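Local coordinates for DNA repair protein rhp9/CRB2 (Schizosaccharomyces pombe, PDB 2FHD), which recognises histone H4 through its tandem Tudor domains, in a way specific to the methylation state of a histone lysine, during DNA repair, at the interface of chains A and B and the interface of chains A and C. Residues are numbered along the deposited sequence; one frame, centred on the assembly and turned at random. Chains: chain A/B/C, DNA repair protein rhp9/CRB2.

Contact 1: the interface of chains A and B. Residues chain A 35, 148, 151; chain B 16-18, 50-51.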
ATOM      1  N   ALA A  35       2.672 -18.150  -6.562  1.00 34.11           N
ATOM      2  CA  ALA A  35       2.146 -18.847  -7.767  1.00 34.93           C
ATOM      3  C   ALA A  35       3.146 -19.730  -8.493  1.00 36.72           C
ATOM      4  O   ALA A  35       2.798 -20.553  -9.339  1.00 37.77           O
ATOM      5  CB  ALA A  35       1.583 -17.846  -8.716  1.00 34.79           C
ATOM      6  N   GLU A 148      -6.872 -11.235  -1.855  1.00 53.20           N
ATOM      7  CA  GLU A 148      -6.332 -10.666  -3.028  1.00 55.13           C
ATOM      8  C   GLU A 148      -7.454 -10.076  -3.920  1.00 55.90           C
ATOM      9  O   GLU A 148      -8.479 -10.722  -4.247  1.00 55.56           O
ATOM     10  CB  GLU A 148      -5.446 -11.705  -3.722  1.00 54.99           C
ATOM     11  CG  GLU A 148      -4.304 -11.117  -4.379  1.00 59.67           C
ATOM     12  CD  GLU A 148      -4.755  -9.971  -5.256  1.00 68.42           C
ATOM     13  OE1 GLU A 148      -4.659  -8.767  -4.833  1.00 73.44           O
ATOM     14  OE2 GLU A 148      -5.297 -10.270  -6.340  1.00 69.11           O
ATOM     15  N   SER A 151      -7.372 -11.061  -8.783  1.00 60.01           N
ATOM     16  CA  SER A 151      -6.715 -12.358  -8.691  1.00 60.31           C
ATOM     17  C   SER A 151      -6.793 -13.000  -7.289  1.00 61.08           C
ATOM     18  O   SER A 151      -7.866 -13.374  -6.809  1.00 61.95           O
ATOM     19  CB  SER A 151      -5.264 -12.238  -9.038  1.00 60.27           C
ATOM     20  OG  SER A 151      -4.542 -12.919  -8.019  1.00 61.84           O
TER
ATOM     21  N   PHE B  16      -0.933 -11.083 -13.291  1.00 31.40           N
ATOM     22  CA  PHE B  16      -1.513 -11.736 -12.153  1.00 31.37           C
ATOM     23  C   PHE B  16      -1.400 -10.823 -10.986  1.00 32.43           C
ATOM     24  O   PHE B  16      -0.320 -10.368 -10.655  1.00 31.94           O
ATOM     25  CB  PHE B  16      -0.761 -13.021 -11.859  1.00 31.14           C
ATOM     26  CG  PHE B  16      -1.260 -13.767 -10.632  1.00 28.88           C
ATOM     27  CD1 PHE B  16      -2.569 -14.233 -10.566  1.00 29.83           C
ATOM     28  CD2 PHE B  16      -0.412 -14.008  -9.559  1.00 26.85           C
ATOM     29  CE1 PHE B  16      -3.040 -14.934  -9.409  1.00 29.27           C
ATOM     30  CE2 PHE B  16      -0.853 -14.756  -8.431  1.00 26.46           C
ATOM     31  CZ  PHE B  16      -2.162 -15.194  -8.353  1.00 27.38           C
ATOM     32  N   LYS B  17      -2.525 -10.563 -10.348  1.00 34.83           N
ATOM     33  CA  LYS B  17      -2.583  -9.557  -9.252  1.00 37.32           C
ATOM     34  C   LYS B  17      -2.177 -10.089  -7.874  1.00 38.20           C
ATOM     35  O   LYS B  17      -2.017  -9.304  -6.939  1.00 40.24           O
ATOM     36  CB  LYS B  17      -3.967  -8.876  -9.204  1.00 37.63           C
ATOM     37  CG  LYS B  17      -4.116  -7.912 -10.373  1.00 39.17           C
ATOM     38  CD  LYS B  17      -5.528  -7.445 -10.617  1.00 40.21           C
ATOM     39  CE  LYS B  17      -5.436  -6.467 -11.736  1.00 41.13           C
ATOM     40  NZ  LYS B  17      -6.759  -5.903 -12.101  1.00 45.31           N
ATOM     41  N   GLY B  18      -1.976 -11.407  -7.753  1.00 37.94           N
ATOM     42  CA  GLY B  18      -1.383 -12.009  -6.535  1.00 35.72           C
ATOM     43  C   GLY B  18       0.119 -12.010  -6.589  1.00 35.26           C
ATOM     44  O   GLY B  18       0.728 -11.196  -7.284  1.00 36.95           O
ATOM     45  N   THR B  50      -7.941 -18.560 -10.261  1.00 53.15           N
ATOM     46  CA  THR B  50      -8.738 -17.351 -10.299  1.00 52.83           C
ATOM     47  C   THR B  50      -9.416 -16.843 -11.594  1.00 52.53           C
ATOM     48  O   THR B  50      -8.908 -16.910 -12.695  1.00 52.31           O
ATOM     49  CB  THR B  50      -7.974 -16.181  -9.474  1.00 53.15           C
ATOM     50  OG1 THR B  50      -8.387 -14.856  -9.859  1.00 55.15           O
ATOM     51  CG2 THR B  50      -6.481 -16.266  -9.611  1.00 53.27           C
HETATM   52  N   MSE B  51     -10.609 -16.309 -11.413  1.00 53.43           N
HETATM   53  CA  MSE B  51     -11.197 -15.360 -12.353  1.00 53.73           C
HETATM   54  C   MSE B  51     -10.565 -13.995 -12.035  1.00 51.91           C
HETATM   55  O   MSE B  51     -10.167 -13.724 -10.910  1.00 50.95           O
HETATM   56  CB  MSE B  51     -12.709 -15.325 -12.158  1.00 55.70           C
HETATM   57  CG  MSE B  51     -13.513 -15.006 -13.401  1.00 64.22           C
HETATM   58 SE   MSE B  51     -13.415 -16.395 -14.846  1.00 81.68          SE
HETATM   59  CE  MSE B  51     -14.765 -17.759 -14.159  1.00 76.10           C
TER
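The aromatic ring of B:Phe16, probably part of the methyl-lysine cage of the first Tudor domain, lies between two pieces of chain A. Over the rim of one face comes A:Ser151, its CB 3.5 Å from B:Phe16 CE1; near the CE2 edge, displaced towards the opposite face, the A:Ala35 methyl CB stands 3.9 Å from B:Phe16 CE2. The ring reaches into this gap because its CG is anti to the backbone N (chi1 178°), and B:Thr50 CG2 closes an edge in the ring plane. On the A:Ser151 face the backbone N of B:Gly18 sits above the ring centre. It is 3.0 Å from A:Ser151 OG, but its N-H is directed at the ring, making at best a poor, strongly bent hydrogen bond. Followed outwards from CB, A:Glu148 first sets CG 3.7 Å from B:Gly18 CA, then bends at chi2 (-50°). The carbonyl O of B:Lys17 stacks over the flat carboxylate, nearest to CD at 3.3 Å, without a hydrogen bond. OE2 meets B:Lys17 CB at 3.5 Å and takes a weak hydrogen bond from A:Ser151 OG. The A:Glu148 and B:Lys17 side chains cross at about a right angle. Chain B contributes loop residues just after strand 11-15 and just before strand 51-55. A:Ala35 lies in the loop between strands 23-32 and 41-46, and A:Glu148 in the C-terminal tail, whose last modelled residue is A:Ser151.

Contact 2: the interface of chains A and C. Residues chain A 144-147; chain C 5.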
ATOM      1  N   ASP A 144      -4.035 -15.183   8.561  1.00 46.85           N
ATOM      2  CA  ASP A 144      -4.839 -15.119   7.321  1.00 46.79           C
ATOM      3  C   ASP A 144      -4.119 -14.753   6.025  1.00 45.04           C
ATOM      4  O   ASP A 144      -3.415 -13.763   5.980  1.00 44.30           O
ATOM      5  CB  ASP A 144      -5.913 -14.065   7.515  1.00 47.38           C
ATOM      6  CG  ASP A 144      -7.097 -14.592   8.228  1.00 54.78           C
ATOM      7  OD1 ASP A 144      -7.914 -15.299   7.580  1.00 64.25           O
ATOM      8  OD2 ASP A 144      -7.260 -14.272   9.418  1.00 58.57           O
HETATM    9  N   MSE A 145      -4.371 -15.450   4.922  0.50 44.64           N
HETATM   10  CA  MSE A 145      -3.938 -14.949   3.589  0.50 45.61           C
HETATM   11  C   MSE A 145      -4.486 -13.533   3.247  0.50 45.61           C
HETATM   12  O   MSE A 145      -5.632 -13.251   3.568  0.50 44.66           O
HETATM   13  CB  MSE A 145      -4.377 -15.909   2.471  0.50 45.67           C
HETATM   14  CG  MSE A 145      -3.909 -17.332   2.616  0.50 47.60           C
HETATM   15 SE   MSE A 145      -2.085 -17.593   2.048  0.50 59.47          SE
HETATM   16  CE  MSE A 145      -2.051 -16.461   0.213  0.50 59.59           C
ATOM     17  N   LYS A 146      -3.698 -12.656   2.603  0.70 46.28           N
ATOM     18  CA  LYS A 146      -4.258 -11.385   2.122  0.70 48.11           C
ATOM     19  C   LYS A 146      -5.446 -11.699   1.151  0.70 48.27           C
ATOM     20  O   LYS A 146      -5.322 -12.569   0.295  0.70 47.74           O
ATOM     21  CB  LYS A 146      -3.184 -10.532   1.450  0.70 46.97           C
ATOM     22  CG  LYS A 146      -1.972 -10.127   2.320  0.70 48.48           C
ATOM     23  CD  LYS A 146      -1.982  -8.683   2.875  0.70 46.22           C
ATOM     24  CE  LYS A 146      -2.722  -8.638   4.232  0.70 48.37           C
ATOM     25  NZ  LYS A 146      -2.339  -7.510   5.149  0.70 45.14           N
ATOM     26  N   PHE A 147      -6.605 -11.048   1.334  1.00 49.94           N
ATOM     27  CA  PHE A 147      -7.764 -11.165   0.378  1.00 51.00           C
ATOM     28  C   PHE A 147      -7.434 -10.472  -0.961  1.00 52.07           C
ATOM     29  O   PHE A 147      -7.662  -9.313  -1.187  1.00 51.72           O
ATOM     30  CB  PHE A 147      -9.134 -10.777   1.002  1.00 53.04           C
ATOM     31  CG  PHE A 147     -10.306 -10.611  -0.007  1.00 53.23           C
ATOM     32  CD1 PHE A 147     -10.153 -10.875  -1.401  1.00 58.17           C
ATOM     33  CD2 PHE A 147     -11.576 -10.193   0.461  1.00 55.28           C
ATOM     34  CE1 PHE A 147     -11.226 -10.692  -2.344  1.00 57.41           C
ATOM     35  CE2 PHE A 147     -12.652  -9.992  -0.441  1.00 58.16           C
ATOM     36  CZ  PHE A 147     -12.481 -10.262  -1.865  1.00 58.73           C
TER
ATOM     37  N   ARG C   5      -9.927  -5.795   5.611  1.00 45.58           N
ATOM     38  CA  ARG C   5     -10.340  -7.081   6.034  1.00 44.03           C
ATOM     39  C   ARG C   5     -11.135  -6.354   7.175  1.00 42.49           C
ATOM     40  O   ARG C   5     -10.564  -5.845   8.148  1.00 40.32           O
ATOM     41  CB  ARG C   5      -9.205  -7.958   6.544  1.00 45.70           C
ATOM     42  CG  ARG C   5      -9.584  -9.022   7.630  1.00 48.49           C
ATOM     43  CD  ARG C   5      -9.658 -10.482   7.132  1.00 54.19           C
ATOM     44  NE  ARG C   5      -8.505 -10.892   6.313  1.00 57.61           N
ATOM     45  CZ  ARG C   5      -8.559 -11.753   5.287  1.00 59.37           C
ATOM     46  NH1 ARG C   5      -7.449 -12.024   4.601  1.00 58.86           N
ATOM     47  NH2 ARG C   5      -9.717 -12.335   4.928  1.00 56.82           N
TER
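C:Arg5 sets its guanidinium group, NH1 foremost, beside the extended backbone of A:Asp144 to A:Phe147. The electrostatic part is loose. A:Asp144 OD1 hangs over the centre of one guanidinium face, 4.2 Å above its plane, and is 4.4 Å from C:Arg5 NH2: opposite charges that probably attract, without forming a salt bridge. A:Lys146 NZ, of like charge, is 6.8 Å from C:Arg5 NH1, so any repulsion is likely to be mild. The polar backbone contacts are less certain. NH1 is modelled too near the carbonyl O of A:Met145 (a selenomethionine) for the geometry to be trusted, and its N-H points elsewhere, so no hydrogen bond is claimed. The same NH1 lies 3.5 Å from the backbone N of A:Phe147: two donors, which cannot bond to each other. Van der Waals contact supplies the rest: C:Arg5 NH1 is 3.9 Å from A:Asp144 CB and 4.2 Å from A:Phe147 CB. The arginine reaches the tail by a folded path, bent at chi2 (105°) and chi3 (47°). A leucine here would probably leave the A:Asp144 carboxylate without its nearby positive charge and the tail backbone with a smaller, apolar neighbour. The contact places the C-terminal tail of one copy against the N-terminal stretch of another, and two-fold symmetry gives it a twin with the chains exchanged. It may help hold the deposited assembly together, though the structure alone does not show that this pairing forms in the cell.

Contact 1 and contact 2 share no residue but use neighbouring stretches of the irregular C-terminal tail of chain A, which passes C:Arg5 at residues 144-147 and runs on to chain B. The tail supplies most of chain A's side of contact 1; A:Ala35 joins from the loop between strands 23-32 and 41-46. The C-alpha centres are about 13 Å apart, so the tail bridges two copies within a short reach. Contact 2 meets an N-terminal segment, contact 1 a surface of the first Tudor domain. The tail could therefore tie copies of the six-chain assembly together and partly occupy a peptide-binding surface, possibly through crystal packing.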